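Local coordinates for protein alpha-1,3-glucanase (Bacillus circulans, PDB 5ZRU) that probably hydrolyses the alpha-1,3-glucosidic linkages of alpha-1,3-glucan, this chain being the catalytic unit of a longer glycoside hydrolase family 87 enzyme that binds calcium and zinc, at residues 245-259 with 273-287. Sequence-based numbering, arbitrary orientation.
With ZN (zinc ion), chain F; CA (calcium ion), chain L; PE5 (3,6,9,12,15,18,21,24-octaoxahexacosan-1-ol), chain C.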
ATOM      1  N   ILE A 245     -15.631  21.409   2.494  1.00 11.60           N
ATOM      2  CA  ILE A 245     -14.422  22.064   2.002  1.00 11.33           C
ATOM      3  C   ILE A 245     -13.879  21.285   0.813  1.00 12.20           C
ATOM      4  O   ILE A 245     -13.913  20.051   0.786  1.00 12.72           O
ATOM      5  CB  ILE A 245     -13.368  22.237   3.124  1.00 13.24           C
ATOM      6  CG1 ILE A 245     -12.219  23.132   2.641  1.00 12.92           C
ATOM      7  CG2 ILE A 245     -12.850  20.877   3.644  1.00 10.87           C
ATOM      8  CD1 ILE A 245     -11.251  23.542   3.754  1.00 13.37           C
ATOM      9  N   THR A 246     -13.413  22.024  -0.190  1.00 10.11           N
ATOM     10  CA  THR A 246     -12.734  21.461  -1.346  1.00 10.40           C
ATOM     11  C   THR A 246     -11.311  21.993  -1.385  1.00  9.32           C
ATOM     12  O   THR A 246     -11.100  23.209  -1.333  1.00 11.60           O
ATOM     13  CB  THR A 246     -13.480  21.804  -2.634  1.00 12.44           C
ATOM     14  OG1 THR A 246     -14.779  21.203  -2.584  1.00 12.35           O
ATOM     15  CG2 THR A 246     -12.721  21.281  -3.863  1.00 11.29           C
ATOM     16  N   ILE A 247     -10.341  21.084  -1.453  1.00  8.25           N
ATOM     17  CA  ILE A 247      -8.924  21.434  -1.507  1.00 10.04           C
ATOM     18  C   ILE A 247      -8.325  20.724  -2.710  1.00  8.75           C
ATOM     19  O   ILE A 247      -8.392  19.493  -2.801  1.00  9.78           O
ATOM     20  CB  ILE A 247      -8.182  21.027  -0.226  1.00  9.52           C
ATOM     21  CG1 ILE A 247      -8.828  21.694   0.999  1.00 11.03           C
ATOM     22  CG2 ILE A 247      -6.677  21.315  -0.368  1.00  9.77           C
ATOM     23  CD1 ILE A 247      -8.407  21.067   2.323  1.00 12.17           C
ATOM     24  N   MET A 248      -7.753  21.486  -3.636  1.00  7.22           N
ATOM     25  CA  MET A 248      -7.277  20.903  -4.882  1.00  8.51           C
ATOM     26  C   MET A 248      -5.907  21.462  -5.224  1.00  9.38           C
ATOM     27  O   MET A 248      -5.716  22.682  -5.209  1.00  9.88           O
ATOM     28  CB  MET A 248      -8.243  21.180  -6.045  1.00 10.61           C
ATOM     29  CG  MET A 248      -7.896  20.400  -7.320  1.00  8.34           C
ATOM     30  SD  MET A 248      -8.849  20.950  -8.763  1.00 15.71           S
ATOM     31  CE  MET A 248      -8.041  22.506  -9.111  1.00 11.21           C
ATOM     32  N   GLY A 249      -4.970  20.574  -5.556  1.00  7.45           N
ATOM     33  CA  GLY A 249      -3.664  20.980  -6.024  1.00  8.72           C
ATOM     34  C   GLY A 249      -3.625  21.051  -7.539  1.00 10.09           C
ATOM     35  O   GLY A 249      -4.635  20.896  -8.229  1.00  9.87           O
ATOM     36  N   ALA A 250      -2.419  21.262  -8.066  1.00  8.90           N
ATOM     37  CA  ALA A 250      -2.237  21.352  -9.512  1.00 10.02           C
ATOM     38  C   ALA A 250      -1.932  20.004 -10.166  1.00 10.05           C
ATOM     39  O   ALA A 250      -1.718  19.955 -11.384  1.00  9.07           O
ATOM     40  CB  ALA A 250      -1.118  22.347  -9.846  1.00  9.68           C
ATOM     41  N   GLY A 251      -1.924  18.918  -9.402  1.00  9.81           N
ATOM     42  CA  GLY A 251      -1.628  17.600  -9.944  1.00  9.33           C
ATOM     43  C   GLY A 251      -0.585  16.872  -9.114  1.00  9.53           C
ATOM     44  O   GLY A 251       0.299  17.480  -8.507  1.00  7.81           O
ATOM     45  N   ILE A 252      -0.685  15.538  -9.090  1.00  7.99           N
ATOM     46  CA  ILE A 252       0.293  14.771  -8.317  1.00  8.43           C
ATOM     47  C   ILE A 252       1.711  14.960  -8.840  1.00 10.52           C
ATOM     48  O   ILE A 252       2.675  14.682  -8.118  1.00  9.46           O
ATOM     49  CB  ILE A 252      -0.067  13.266  -8.275  1.00  9.71           C
ATOM     50  CG1 ILE A 252       0.012  12.634  -9.677  1.00 10.39           C
ATOM     51  CG2 ILE A 252      -1.434  13.068  -7.624  1.00  9.07           C
ATOM     52  CD1 ILE A 252      -0.210  11.100  -9.676  1.00  8.38           C
ATOM     53  N   TRP A 253       1.871  15.425 -10.079  1.00 10.23           N
ATOM     54  CA  TRP A 253       3.190  15.690 -10.638  1.00 12.02           C
ATOM     55  C   TRP A 253       3.621  17.146 -10.482  1.00 11.58           C
ATOM     56  O   TRP A 253       4.707  17.504 -10.947  1.00 13.57           O
ATOM     57  CB  TRP A 253       3.222  15.295 -12.129  1.00  9.95           C
ATOM     58  CG  TRP A 253       3.277  13.787 -12.324  1.00 11.35           C
ATOM     59  CD1 TRP A 253       2.231  12.952 -12.615  1.00  8.82           C
ATOM     60  CD2 TRP A 253       4.439  12.952 -12.209  1.00 11.14           C
ATOM     61  NE1 TRP A 253       2.677  11.647 -12.695  1.00 11.15           N
ATOM     62  CE2 TRP A 253       4.026  11.622 -12.447  1.00  8.56           C
ATOM     63  CE3 TRP A 253       5.790  13.200 -11.921  1.00 11.53           C
ATOM     64  CZ2 TRP A 253       4.917  10.541 -12.417  1.00  9.61           C
ATOM     65  CZ3 TRP A 253       6.685  12.114 -11.896  1.00 10.64           C
ATOM     66  CH2 TRP A 253       6.238  10.808 -12.141  1.00 10.50           C
ATOM     67  N   HIS A 254       2.791  17.993  -9.873  1.00 10.68           N
ATOM     68  CA  HIS A 254       3.070  19.426  -9.834  1.00 11.87           C
ATOM     69  C   HIS A 254       3.062  20.012  -8.433  1.00 10.99           C
ATOM     70  O   HIS A 254       3.882  20.887  -8.142  1.00 13.20           O
ATOM     71  CB  HIS A 254       2.057  20.180 -10.718  1.00 10.92           C
ATOM     72  CG  HIS A 254       2.149  19.813 -12.166  1.00 12.00           C
ATOM     73  ND1 HIS A 254       3.123  20.318 -12.999  1.00 15.00           N
ATOM     74  CD2 HIS A 254       1.404  18.974 -12.923  1.00 11.69           C
ATOM     75  CE1 HIS A 254       2.970  19.811 -14.210  1.00 17.27           C
ATOM     76  NE2 HIS A 254       1.931  18.995 -14.191  1.00 13.68           N
ATOM     77  N   THR A 255       2.164  19.556  -7.559  1.00  9.30           N
ATOM     78  CA  THR A 255       2.002  20.123  -6.226  1.00  9.01           C
ATOM     79  C   THR A 255       2.489  19.114  -5.193  1.00  9.91           C
ATOM     80  O   THR A 255       1.900  18.033  -5.066  1.00  9.90           O
ATOM     81  CB  THR A 255       0.539  20.484  -5.962  1.00  9.50           C
ATOM     82  OG1 THR A 255       0.128  21.525  -6.861  1.00 10.06           O
ATOM     83  CG2 THR A 255       0.362  20.956  -4.526  1.00  9.48           C
ATOM     84  N   ASN A 256       3.551  19.473  -4.453  1.00  9.07           N
ATOM     85  CA  ASN A 256       4.148  18.627  -3.417  1.00 10.04           C
ATOM     86  C   ASN A 256       3.947  19.279  -2.055  1.00  9.09           C
ATOM     87  O   ASN A 256       4.367  20.423  -1.842  1.00 11.04           O
ATOM     88  CB  ASN A 256       5.650  18.419  -3.643  1.00 10.26           C
ATOM     89  CG  ASN A 256       5.960  17.564  -4.862  1.00 12.14           C
ATOM     90  OD1 ASN A 256       5.065  17.127  -5.570  1.00 11.23           O
ATOM     91  ND2 ASN A 256       7.248  17.335  -5.113  1.00 15.62           N
ATOM     92  N   ILE A 257       3.336  18.548  -1.130  1.00  9.79           N
ATOM     93  CA  ILE A 257       3.296  18.952   0.268  1.00  8.37           C
ATOM     94  C   ILE A 257       4.351  18.136   1.003  1.00 12.04           C
ATOM     95  O   ILE A 257       4.260  16.902   1.076  1.00 11.09           O
ATOM     96  CB  ILE A 257       1.906  18.754   0.894  1.00  9.24           C
ATOM     97  CG1 ILE A 257       0.874  19.693   0.255  1.00 11.19           C
ATOM     98  CG2 ILE A 257       1.977  19.025   2.398  1.00 10.84           C
ATOM     99  CD1 ILE A 257      -0.547  19.516   0.832  1.00 13.05           C
ATOM    100  N   GLN A 258       5.353  18.817   1.543  1.00  9.57           N
ATOM    101  CA  GLN A 258       6.466  18.164   2.221  1.00 10.10           C
ATOM    102  C   GLN A 258       6.377  18.476   3.707  1.00  9.50           C
ATOM    103  O   GLN A 258       6.615  19.617   4.118  1.00 10.46           O
ATOM    104  CB  GLN A 258       7.807  18.632   1.662  1.00 11.90           C
ATOM    105  CG  GLN A 258       8.987  18.025   2.421  1.00 11.55           C
ATOM    106  CD  GLN A 258       9.085  16.532   2.205  1.00 11.13           C
ATOM    107  OE1 GLN A 258       9.269  16.076   1.073  1.00 11.32           O
ATOM    108  NE2 GLN A 258       8.941  15.755   3.285  1.00 10.61           N
ATOM    109  N   PHE A 259       6.015  17.482   4.515  1.00  9.85           N
ATOM    110  CA  PHE A 259       6.085  17.659   5.957  1.00  9.48           C
ATOM    111  C   PHE A 259       7.536  17.533   6.397  1.00 12.47           C
ATOM    112  O   PHE A 259       8.232  16.601   5.996  1.00 10.74           O
ATOM    113  CB  PHE A 259       5.194  16.642   6.670  1.00  8.52           C
ATOM    114  CG  PHE A 259       3.725  16.897   6.456  1.00 11.69           C
ATOM    115  CD1 PHE A 259       3.045  17.799   7.264  1.00  9.21           C
ATOM    116  CD2 PHE A 259       3.034  16.265   5.422  1.00  9.18           C
ATOM    117  CE1 PHE A 259       1.708  18.051   7.063  1.00  8.62           C
ATOM    118  CE2 PHE A 259       1.681  16.515   5.214  1.00  9.84           C
ATOM    119  CZ  PHE A 259       1.018  17.397   6.036  1.00 10.25           C
ATOM    120  N   VAL A 273     -14.086  17.331   9.783  1.00 12.21           N
ATOM    121  CA  VAL A 273     -15.105  17.668   8.795  1.00 12.45           C
ATOM    122  C   VAL A 273     -16.358  16.851   9.102  1.00 13.55           C
ATOM    123  O   VAL A 273     -16.271  15.637   9.324  1.00 14.34           O
ATOM    124  CB  VAL A 273     -14.602  17.377   7.366  1.00 10.90           C
ATOM    125  CG1 VAL A 273     -15.724  17.538   6.338  1.00 12.57           C
ATOM    126  CG2 VAL A 273     -13.399  18.278   7.022  1.00 10.20           C
ATOM    127  N   THR A 274     -17.521  17.512   9.101  1.00 11.78           N
ATOM    128  CA  THR A 274     -18.786  16.824   9.327  1.00 11.72           C
ATOM    129  C   THR A 274     -19.622  16.671   8.072  1.00 14.34           C
ATOM    130  O   THR A 274     -20.516  15.820   8.048  1.00 15.47           O
ATOM    131  CB  THR A 274     -19.632  17.554  10.379  1.00 14.16           C
ATOM    132  OG1 THR A 274     -19.842  18.911   9.973  1.00 16.49           O
ATOM    133  CG2 THR A 274     -18.938  17.537  11.715  1.00 18.31           C
ATOM    134  N   GLY A 275     -19.381  17.485   7.049  1.00 12.56           N
ATOM    135  CA  GLY A 275     -20.084  17.330   5.797  1.00 11.85           C
ATOM    136  C   GLY A 275     -19.200  16.674   4.758  1.00 12.57           C
ATOM    137  O   GLY A 275     -18.672  15.587   4.987  1.00 16.59           O
ATOM    138  N   GLN A 276     -19.012  17.327   3.621  1.00 11.16           N
ATOM    139  CA  GLN A 276     -18.332  16.717   2.488  1.00 10.18           C
ATOM    140  C   GLN A 276     -17.000  17.410   2.252  1.00 14.46           C
ATOM    141  O   GLN A 276     -16.957  18.620   2.001  1.00 13.06           O
ATOM    142  CB  GLN A 276     -19.192  16.787   1.231  1.00 13.92           C
ATOM    143  CG  GLN A 276     -18.518  16.193   0.014  1.00 12.11           C
ATOM    144  CD  GLN A 276     -19.363  16.338  -1.227  1.00 16.61           C
ATOM    145  OE1 GLN A 276     -19.680  17.451  -1.644  1.00 17.27           O
ATOM    146  NE2 GLN A 276     -19.760  15.213  -1.809  1.00 15.36           N
ATOM    147  N   LEU A 277     -15.921  16.646   2.319  1.00 10.70           N
ATOM    148  CA  LEU A 277     -14.636  17.156   1.875  1.00 10.73           C
ATOM    149  C   LEU A 277     -14.295  16.532   0.529  1.00 12.39           C
ATOM    150  O   LEU A 277     -14.695  15.402   0.229  1.00  9.98           O
ATOM    151  CB  LEU A 277     -13.540  16.878   2.907  1.00 12.83           C
ATOM    152  CG  LEU A 277     -13.081  15.455   3.203  1.00 15.62           C
ATOM    153  CD1 LEU A 277     -11.951  15.062   2.267  1.00 14.68           C
ATOM    154  CD2 LEU A 277     -12.629  15.336   4.668  1.00 15.55           C
ATOM    155  N   ASP A 278     -13.583  17.297  -0.297  1.00  8.52           N
ATOM    156  CA  ASP A 278     -13.070  16.818  -1.577  1.00  9.90           C
ATOM    157  C   ASP A 278     -11.628  17.287  -1.655  1.00  9.79           C
ATOM    158  O   ASP A 278     -11.366  18.494  -1.706  1.00 11.98           O
ATOM    159  CB  ASP A 278     -13.881  17.349  -2.765  1.00  9.68           C
ATOM    160  CG  ASP A 278     -13.447  16.716  -4.085  1.00 13.89           C
ATOM    161  OD1 ASP A 278     -13.815  15.560  -4.338  1.00 14.65           O
ATOM    162  OD2 ASP A 278     -12.703  17.353  -4.853  1.00 13.98           O
ATOM    163  N   PHE A 279     -10.695  16.339  -1.618  1.00  9.52           N
ATOM    164  CA  PHE A 279      -9.271  16.637  -1.531  1.00  8.65           C
ATOM    165  C   PHE A 279      -8.605  15.904  -2.680  1.00  8.63           C
ATOM    166  O   PHE A 279      -8.773  14.687  -2.805  1.00  9.17           O
ATOM    167  CB  PHE A 279      -8.717  16.174  -0.172  1.00  8.63           C
ATOM    168  CG  PHE A 279      -7.306  16.601   0.099  1.00 10.00           C
ATOM    169  CD1 PHE A 279      -6.238  15.972  -0.531  1.00 11.99           C
ATOM    170  CD2 PHE A 279      -7.042  17.614   1.020  1.00  9.52           C
ATOM    171  CE1 PHE A 279      -4.921  16.367  -0.276  1.00  9.14           C
ATOM    172  CE2 PHE A 279      -5.726  18.013   1.281  1.00 10.63           C
ATOM    173  CZ  PHE A 279      -4.675  17.389   0.633  1.00 10.75           C
ATOM    174  N   SER A 280      -7.856  16.625  -3.519  1.00  7.39           N
ATOM    175  CA  SER A 280      -7.382  15.960  -4.726  1.00  7.85           C
ATOM    176  C   SER A 280      -6.132  16.620  -5.278  1.00 10.60           C
ATOM    177  O   SER A 280      -5.835  17.785  -4.995  1.00  8.59           O
ATOM    178  CB  SER A 280      -8.458  15.941  -5.821  1.00 10.35           C
ATOM    179  OG  SER A 280      -8.762  17.252  -6.279  1.00  9.21           O
ATOM    180  N   HIS A 281      -5.410  15.830  -6.088  1.00  7.89           N
ATOM    181  CA  HIS A 281      -4.421  16.319  -7.054  1.00  9.29           C
ATOM    182  C   HIS A 281      -3.189  16.896  -6.364  1.00 10.67           C
ATOM    183  O   HIS A 281      -2.677  17.957  -6.733  1.00  7.32           O
ATOM    184  CB  HIS A 281      -5.056  17.312  -8.027  1.00  8.10           C
ATOM    185  CG  HIS A 281      -5.912  16.633  -9.046  1.00  9.58           C
ATOM    186  ND1 HIS A 281      -5.407  15.696  -9.922  1.00  9.39           N
ATOM    187  CD2 HIS A 281      -7.241  16.697  -9.284  1.00 11.29           C
ATOM    188  CE1 HIS A 281      -6.386  15.234 -10.680  1.00 12.59           C
ATOM    189  NE2 HIS A 281      -7.508  15.827 -10.313  1.00 14.35           N
ATOM    190  N   ILE A 282      -2.694  16.151  -5.377  1.00  7.05           N
ATOM    191  CA  ILE A 282      -1.577  16.569  -4.541  1.00  8.04           C
ATOM    192  C   ILE A 282      -0.707  15.355  -4.279  1.00 10.31           C
ATOM    193  O   ILE A 282      -1.224  14.247  -4.082  1.00  9.12           O
ATOM    194  CB  ILE A 282      -2.093  17.183  -3.222  1.00 11.97           C
ATOM    195  CG1 ILE A 282      -2.685  18.569  -3.493  1.00 11.84           C
ATOM    196  CG2 ILE A 282      -1.005  17.254  -2.157  1.00 15.48           C
ATOM    197  CD1 ILE A 282      -3.670  19.013  -2.458  1.00 11.41           C
ATOM    198  N   TYR A 283       0.609  15.554  -4.307  1.00  8.51           N
ATOM    199  CA  TYR A 283       1.568  14.601  -3.758  1.00  9.02           C
ATOM    200  C   TYR A 283       1.948  15.033  -2.344  1.00  9.22           C
ATOM    201  O   TYR A 283       2.168  16.220  -2.093  1.00 10.02           O
ATOM    202  CB  TYR A 283       2.819  14.520  -4.639  1.00  8.13           C
ATOM    203  CG  TYR A 283       3.961  13.791  -3.983  1.00 11.42           C
ATOM    204  CD1 TYR A 283       4.034  12.401  -4.010  1.00  9.79           C
ATOM    205  CD2 TYR A 283       4.974  14.492  -3.329  1.00 10.50           C
ATOM    206  CE1 TYR A 283       5.081  11.724  -3.396  1.00  8.90           C
ATOM    207  CE2 TYR A 283       6.023  13.817  -2.706  1.00 11.08           C
ATOM    208  CZ  TYR A 283       6.073  12.441  -2.750  1.00 10.59           C
ATOM    209  OH  TYR A 283       7.118  11.771  -2.141  1.00 12.05           O
ATOM    210  N   MET A 284       2.034  14.071  -1.412  1.00  8.54           N
ATOM    211  CA  MET A 284       2.434  14.379  -0.039  1.00  8.00           C
ATOM    212  C   MET A 284       3.531  13.428   0.415  1.00 10.20           C
ATOM    213  O   MET A 284       3.491  12.232   0.116  1.00  8.82           O
ATOM    214  CB  MET A 284       1.263  14.264   0.959  1.00  9.84           C
ATOM    215  CG  MET A 284       0.056  15.121   0.631  1.00 16.02           C
ATOM    216  SD  MET A 284      -0.822  15.585   2.146  1.00 16.31           S
ATOM    217  CE  MET A 284      -0.960  13.994   2.976  1.00 11.51           C
ATOM    218  N   ASN A 285       4.479  13.964   1.177  1.00  8.05           N
ATOM    219  CA  ASN A 285       5.590  13.208   1.723  1.00 10.98           C
ATOM    220  C   ASN A 285       5.792  13.623   3.173  1.00 11.08           C
ATOM    221  O   ASN A 285       5.470  14.750   3.558  1.00  8.93           O
ATOM    222  CB  ASN A 285       6.860  13.464   0.908  1.00  9.34           C
ATOM    223  CG  ASN A 285       8.017  12.590   1.333  1.00 11.20           C
ATOM    224  OD1 ASN A 285       7.829  11.443   1.709  1.00  9.96           O
ATOM    225  ND2 ASN A 285       9.225  13.140   1.285  1.00 11.21           N
ATOM    226  N   SER A 286       6.336  12.710   3.972  1.00 10.52           N
ATOM    227  CA  SER A 286       6.587  12.942   5.386  1.00 10.19           C
ATOM    228  C   SER A 286       8.052  13.289   5.644  1.00  7.22           C
ATOM    229  O   SER A 286       8.884  13.326   4.741  1.00  9.78           O
ATOM    230  CB  SER A 286       6.250  11.693   6.193  1.00  9.31           C
ATOM    231  OG  SER A 286       7.322  10.774   6.030  1.00  9.83           O
ATOM    232  N   ASN A 287       8.374  13.518   6.919  1.00  9.69           N
ATOM    233  CA  ASN A 287       9.741  13.383   7.412  1.00  9.40           C
ATOM    234  C   ASN A 287       9.807  12.289   8.475  1.00 11.86           C
ATOM    235  O   ASN A 287      10.488  12.420   9.500  1.00 10.96           O
ATOM    236  CB  ASN A 287      10.286  14.702   7.966  1.00  9.93           C
ATOM    237  CG  ASN A 287      11.793  14.669   8.129  1.00 16.84           C
ATOM    238  OD1 ASN A 287      12.461  13.821   7.526  1.00 13.83           O
ATOM    239  ND2 ASN A 287      12.341  15.585   8.933  1.00 13.41           N
TER
HETATM  240 ZN    ZN F 604     -12.637  16.305  -6.569  1.00 13.88          ZN
HETATM  241 CA    CA L 610      -9.451  15.801 -11.292  1.00 22.98          CA
HETATM  242  C48 PE5 C 601      12.514  16.658   4.436  1.00 21.35           C
HETATM  243  C50 PE5 C 601      12.572  15.131   4.551  1.00 21.41           C
HETATM  244  O1  PE5 C 601      13.905  14.695   4.513  1.00 28.07           O
HETATM  245  C1  PE5 C 601      14.080  13.315   4.683  1.00 25.78           C
HETATM  246  C2  PE5 C 601      15.536  12.916   4.427  1.00 22.90           C
HETATM  247  O2  PE5 C 601      15.863  13.155   3.087  1.00 21.48           O
HETATM  248  C3  PE5 C 601      17.208  12.973   2.747  1.00 23.37           C
HETATM  249  C4  PE5 C 601      17.421  13.336   1.271  1.00 22.27           C
HETATM  250  O3  PE5 C 601      16.568  12.570   0.462  1.00 27.46           O
HETATM  251  C5  PE5 C 601      16.710  12.729  -0.924  1.00 20.78           C
HETATM  252  C6  PE5 C 601      15.339  12.929  -1.587  1.00 31.37           C
HETATM  253  O4  PE5 C 601      14.738  11.708  -1.939  1.00 30.13           O
HETATM  254  C7  PE5 C 601      13.354  11.618  -1.718  1.00 27.79           C
HETATM  255  C8  PE5 C 601      12.626  12.791  -2.379  1.00 30.45           C
HETATM  256  O5  PE5 C 601      11.337  12.886  -1.864  1.00 33.05           O
HETATM  257  C9  PE5 C 601      10.658  14.070  -2.186  1.00 30.07           C
HETATM  258  C10 PE5 C 601       9.612  13.759  -3.247  1.00 27.79           C
HETATM  259  O6  PE5 C 601       9.797  14.608  -4.340  1.00 27.56           O
HETATM  260  C11 PE5 C 601       9.241  14.149  -5.537  1.00 27.21           C
HETATM  261  C12 PE5 C 601       9.745  14.987  -6.704  1.00 25.99           C
HETATM  262  O7  PE5 C 601       8.629  15.600  -7.271  1.00 24.43           O
HETATM  263  C13 PE5 C 601       8.632  15.665  -8.668  1.00 21.91           C
HETATM  264  C14 PE5 C 601       7.764  16.846  -9.093  1.00 23.80           C
HETATM  265  O8  PE5 C 601       7.934  17.872  -8.157  1.00 25.64           O
HETATM  266  C15 PE5 C 601       7.151  19.020  -8.356  1.00 24.84           C
HETATM  267  C16 PE5 C 601       8.067  20.222  -8.624  1.00 22.55           C
HETATM  268  O52 PE5 C 601       8.109  21.077  -7.515  1.00 32.17           O
HETATM  269  O   HOH W   1     -16.449  19.902  -0.690  1.00 27.86           O
HETATM  270  O   HOH W   2     -10.306  18.750  -4.674  1.00 11.60           O
HETATM  271  O   HOH W   3      -3.116  14.431 -10.383  1.00  9.18           O
HETATM  272  O   HOH W   4     -11.512  17.710  -7.691  1.00 14.62           O
HETATM  273  O   HOH W   5     -10.552  13.880 -11.349  1.00 23.76           O
HETATM  274  O   HOH W   6     -10.856  17.161  -9.944  1.00 21.38           O
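Two successive coils of the catalytic unit's parallel beta-helix meet here, each turning a corner between two faces. Strands 245-249 and 277-280 run parallel, their axes 5° apart, and beyond the bend at His281 the pairing resumes between 255-259 and 282-285, where Tyr283 N donates to Thr255 O (2.9 Å). Inside the helix, Ile247 lays CB and CG2 against the CD2-CE2 side of the Phe279 ring (CB to CD2 3.8 Å), while Ile257 CD1 meets Ile282 CG2 at 3.8 Å. Met284 SD lies at the Phe259 ring edge, 4.1 Å from CE2, a Met-aromatic contact. On the outer face the Asp278 carboxylate, swung alongside Thr246 by a chi1 of -173°, puts OD2 2.0 Å from the zinc ion shared with His3 and His312. At the corner Gly251 N donates to His281 O, and His281 NE2 lies 2.2 Å from an ion modelled as calcium, which two waters also bind. Asn285 ND2 donates to a lone pair of Gln258 OE1 (2.9 Å), Gln258 NE2 to Phe259 O (2.9 Å). An alanine at Gln258 would probably cost Asn285 ND2 that acceptor and Phe259 O that donor. The amide planes stand 87° apart; His318 holds Asn285 OD1.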